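Long-range contact in coronin (Toxoplasma gondii, PDB 4OZU), which probably binds actin filaments, as a member of the WD-repeat coronin family whose beta-propeller domain is the part described here: residues 98-104 with 130-136. Residue numbers count along the deposited sequence, not the author numbering.
Sequences ACEDTIV and LKKVLSA
Two neighbouring blades of the WD40 beta-propeller pack face to face here: the hairpin turn joining strands 94-99 and 104-108 of one blade lies over the start of strand 133-138, the first strand of the next. The hairpin reverses through a type I turn from Cys99 to Thr102, closed by Thr102 N to Cys99 O at 3.0 Å; Thr102 follows with positive phi (83°). Asp101, chi1 p, makes an Asx turn, its OD1 accepting from Ile103 N at 3.2 Å, while its OD2 forms a salt bridge with Arg105 and a hydrogen bond with Thr79 OG1, tying the turn to the loop that leads into strand 82-87.

Across the interface the backbones come closest at Glu100 and Lys132, with CA atoms 4.2 Å apart. Cys99 O, already used by the turn, also accepts a weak hydrogen bond from Val133 N (3.3 Å, 167°), the sole hydrogen bond between the segments. Val133 (chi1 t) points into the hairpin: its CG1 lies 3.5 Å from Ala98 CB and 3.8 Å from Val104 CG2, and its CG2 is 3.5 Å from Thr102 O. Ala136 continues this apolar layer, its CB 4.2 Å from Ala98 CB. Between these two inward-pointing residues, Leu134 and Ser135 form a classic beta bulge opposite Gly149, and both CA-to-CB bonds point away from the hairpin. Deeper in the interface, Ala136 N and O bond to the side chains of Asp84 and Asn86, adding polar ties between the blades. Glu100 OE2 stands 4.2 Å from Lys132 NZ, too far for a salt bridge; on another side of the turn, Thr102 CG2 rests 3.3 Å from Lys131 O.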
ATOM      1  N   ALA A  98      10.701  -7.069   2.437  1.00 22.83           N
ATOM      2  CA  ALA A  98      11.945  -6.561   1.887  1.00 23.00           C
ATOM      3  C   ALA A  98      12.859  -6.201   3.042  1.00 23.64           C
ATOM      4  O   ALA A  98      12.415  -5.618   4.022  1.00 24.63           O
ATOM      5  CB  ALA A  98      11.699  -5.352   1.008  1.00 22.36           C
ATOM      6  N   CYS A  99      14.141  -6.527   2.921  1.00 22.82           N
ATOM      7  CA  CYS A  99      15.064  -6.387   4.039  1.00 28.30           C
ATOM      8  C   CYS A  99      16.322  -5.606   3.659  1.00 27.45           C
ATOM      9  O   CYS A  99      16.760  -5.615   2.499  1.00 29.98           O
ATOM     10  CB  CYS A  99      15.445  -7.770   4.557  1.00 31.85           C
ATOM     11  SG  CYS A  99      16.429  -7.767   6.055  1.00 32.05           S
ATOM     12  N   GLU A 100      16.894  -4.925   4.647  1.00 27.01           N
ATOM     13  CA  GLU A 100      18.131  -4.182   4.448  1.00 30.97           C
ATOM     14  C   GLU A 100      19.276  -5.093   4.039  1.00 29.92           C
ATOM     15  O   GLU A 100      20.280  -4.615   3.518  1.00 31.20           O
ATOM     16  CB  GLU A 100      18.524  -3.421   5.716  1.00 48.08           C
ATOM     17  CG  GLU A 100      17.936  -2.024   5.818  1.00 60.95           C
ATOM     18  CD  GLU A 100      18.640  -1.165   6.854  1.00 98.31           C
ATOM     19  OE1 GLU A 100      19.348  -1.727   7.719  1.00 86.90           O
ATOM     20  OE2 GLU A 100      18.490   0.074   6.802  1.00111.02           O
ATOM     21  N   ASP A 101      19.145  -6.398   4.273  1.00 34.60           N
ATOM     22  CA  ASP A 101      20.224  -7.323   3.910  1.00 37.13           C
ATOM     23  C   ASP A 101      20.126  -7.753   2.438  1.00 34.76           C
ATOM     24  O   ASP A 101      20.819  -8.677   2.011  1.00 36.05           O
ATOM     25  CB  ASP A 101      20.237  -8.551   4.835  1.00 34.28           C
ATOM     26  CG  ASP A 101      18.959  -9.373   4.773  1.00 30.93           C
ATOM     27  OD1 ASP A 101      18.137  -9.181   3.847  1.00 28.56           O
ATOM     28  OD2 ASP A 101      18.785 -10.236   5.666  1.00 35.09           O
ATOM     29  N   THR A 102      19.271  -7.056   1.685  1.00 29.28           N
ATOM     30  CA  THR A 102      19.134  -7.172   0.224  1.00 27.88           C
ATOM     31  C   THR A 102      18.253  -8.332  -0.230  1.00 28.56           C
ATOM     32  O   THR A 102      18.054  -8.520  -1.432  1.00 28.11           O
ATOM     33  CB  THR A 102      20.512  -7.320  -0.500  1.00 31.63           C
ATOM     34  OG1 THR A 102      21.023  -8.654  -0.353  1.00 38.45           O
ATOM     35  CG2 THR A 102      21.530  -6.301   0.017  1.00 31.59           C
ATOM     36  N   ILE A 103      17.683  -9.071   0.716  1.00 28.43           N
ATOM     37  CA  ILE A 103      16.889 -10.249   0.397  1.00 25.25           C
ATOM     38  C   ILE A 103      15.389  -9.981   0.531  1.00 25.93           C
ATOM     39  O   ILE A 103      14.938  -9.375   1.506  1.00 29.88           O
ATOM     40  CB  ILE A 103      17.297 -11.433   1.303  1.00 28.30           C
ATOM     41  CG1 ILE A 103      18.757 -11.805   1.023  1.00 36.61           C
ATOM     42  CG2 ILE A 103      16.388 -12.641   1.074  1.00 27.77           C
ATOM     43  CD1 ILE A 103      19.365 -12.779   2.019  1.00 38.27           C
ATOM     44  N   VAL A 104      14.625 -10.420  -0.468  1.00 23.89           N
ATOM     45  CA  VAL A 104      13.172 -10.439  -0.374  1.00 21.78           C
ATOM     46  C   VAL A 104      12.757 -11.849   0.021  1.00 24.17           C
ATOM     47  O   VAL A 104      13.173 -12.821  -0.603  1.00 27.22           O
ATOM     48  CB  VAL A 104      12.484 -10.027  -1.699  1.00 22.33           C
ATOM     49  CG1 VAL A 104      10.964 -10.099  -1.562  1.00 22.20           C
ATOM     50  CG2 VAL A 104      12.900  -8.624  -2.099  1.00 27.42           C
ATOM     51  N   LEU A 130      21.690  -5.781  -5.002  1.00 29.65           N
ATOM     52  CA  LEU A 130      23.038  -5.419  -4.563  1.00 32.18           C
ATOM     53  C   LEU A 130      23.047  -4.488  -3.352  1.00 34.42           C
ATOM     54  O   LEU A 130      24.063  -4.370  -2.675  1.00 36.63           O
ATOM     55  CB  LEU A 130      23.815  -4.769  -5.712  1.00 33.49           C
ATOM     56  CG  LEU A 130      24.038  -5.631  -6.956  1.00 33.60           C
ATOM     57  CD1 LEU A 130      24.919  -4.900  -7.950  1.00 35.35           C
ATOM     58  CD2 LEU A 130      24.651  -6.980  -6.606  1.00 42.31           C
ATOM     59  N   LYS A 131      21.926  -3.823  -3.085  1.00 30.89           N
ATOM     60  CA  LYS A 131      21.815  -2.966  -1.909  1.00 37.97           C
ATOM     61  C   LYS A 131      20.471  -3.215  -1.236  1.00 37.28           C
ATOM     62  O   LYS A 131      19.696  -4.068  -1.676  1.00 27.66           O
ATOM     63  CB  LYS A 131      21.979  -1.490  -2.287  1.00 32.08           C
ATOM     64  CG  LYS A 131      23.369  -1.124  -2.803  1.00 34.60           C
ATOM     65  CD  LYS A 131      24.398  -1.214  -1.688  1.00 55.41           C
ATOM     66  CE  LYS A 131      25.792  -0.855  -2.166  1.00 83.29           C
ATOM     67  NZ  LYS A 131      26.772  -0.898  -1.048  1.00 78.98           N
ATOM     68  N   LYS A 132      20.205  -2.501  -0.148  1.00 29.55           N
ATOM     69  CA  LYS A 132      18.980  -2.732   0.603  1.00 27.94           C
ATOM     70  C   LYS A 132      17.757  -2.604  -0.292  1.00 32.27           C
ATOM     71  O   LYS A 132      17.696  -1.745  -1.177  1.00 28.81           O
ATOM     72  CB  LYS A 132      18.875  -1.768   1.785  1.00 28.75           C
ATOM     73  CG  LYS A 132      18.889  -0.296   1.440  1.00 30.39           C
ATOM     74  CD  LYS A 132      18.880   0.540   2.718  1.00 35.04           C
ATOM     75  CE  LYS A 132      18.915   2.030   2.432  1.00 46.10           C
ATOM     76  NZ  LYS A 132      19.103   2.818   3.680  1.00 62.83           N
ATOM     77  N   VAL A 133      16.797  -3.492  -0.067  1.00 32.76           N
ATOM     78  CA  VAL A 133      15.561  -3.491  -0.828  1.00 22.54           C
ATOM     79  C   VAL A 133      14.517  -2.712  -0.046  1.00 28.76           C
ATOM     80  O   VAL A 133      14.340  -2.927   1.157  1.00 26.39           O
ATOM     81  CB  VAL A 133      15.084  -4.915  -1.120  1.00 23.23           C
ATOM     82  CG1 VAL A 133      13.737  -4.895  -1.820  1.00 28.25           C
ATOM     83  CG2 VAL A 133      16.117  -5.629  -1.989  1.00 29.57           C
ATOM     84  N   LEU A 134      13.835  -1.806  -0.739  1.00 24.38           N
ATOM     85  CA  LEU A 134      12.995  -0.811  -0.087  1.00 24.94           C
ATOM     86  C   LEU A 134      11.506  -1.033  -0.308  1.00 27.11           C
ATOM     87  O   LEU A 134      10.683  -0.402   0.351  1.00 26.06           O
ATOM     88  CB  LEU A 134      13.361   0.585  -0.585  1.00 24.56           C
ATOM     89  CG  LEU A 134      14.814   1.021  -0.397  1.00 28.18           C
ATOM     90  CD1 LEU A 134      15.021   2.394  -1.008  1.00 33.21           C
ATOM     91  CD2 LEU A 134      15.201   1.022   1.077  1.00 36.09           C
ATOM     92  N   SER A 135      11.161  -1.904  -1.246  1.00 24.28           N
ATOM     93  CA  SER A 135       9.765  -2.208  -1.492  1.00 23.43           C
ATOM     94  C   SER A 135       9.593  -3.629  -1.991  1.00 22.75           C
ATOM     95  O   SER A 135      10.496  -4.206  -2.582  1.00 24.07           O
ATOM     96  CB  SER A 135       9.172  -1.220  -2.499  1.00 30.59           C
ATOM     97  OG  SER A 135       9.825  -1.312  -3.749  1.00 38.24           O
ATOM     98  N   ALA A 136       8.419  -4.187  -1.723  1.00 20.11           N
ATOM     99  CA  ALA A 136       8.041  -5.491  -2.229  1.00 19.55           C
ATOM    100  C   ALA A 136       6.535  -5.447  -2.448  1.00 19.65           C
ATOM    101  O   ALA A 136       5.767  -5.478  -1.489  1.00 23.92           O
ATOM    102  CB  ALA A 136       8.423  -6.591  -1.266  1.00 23.88           C
TER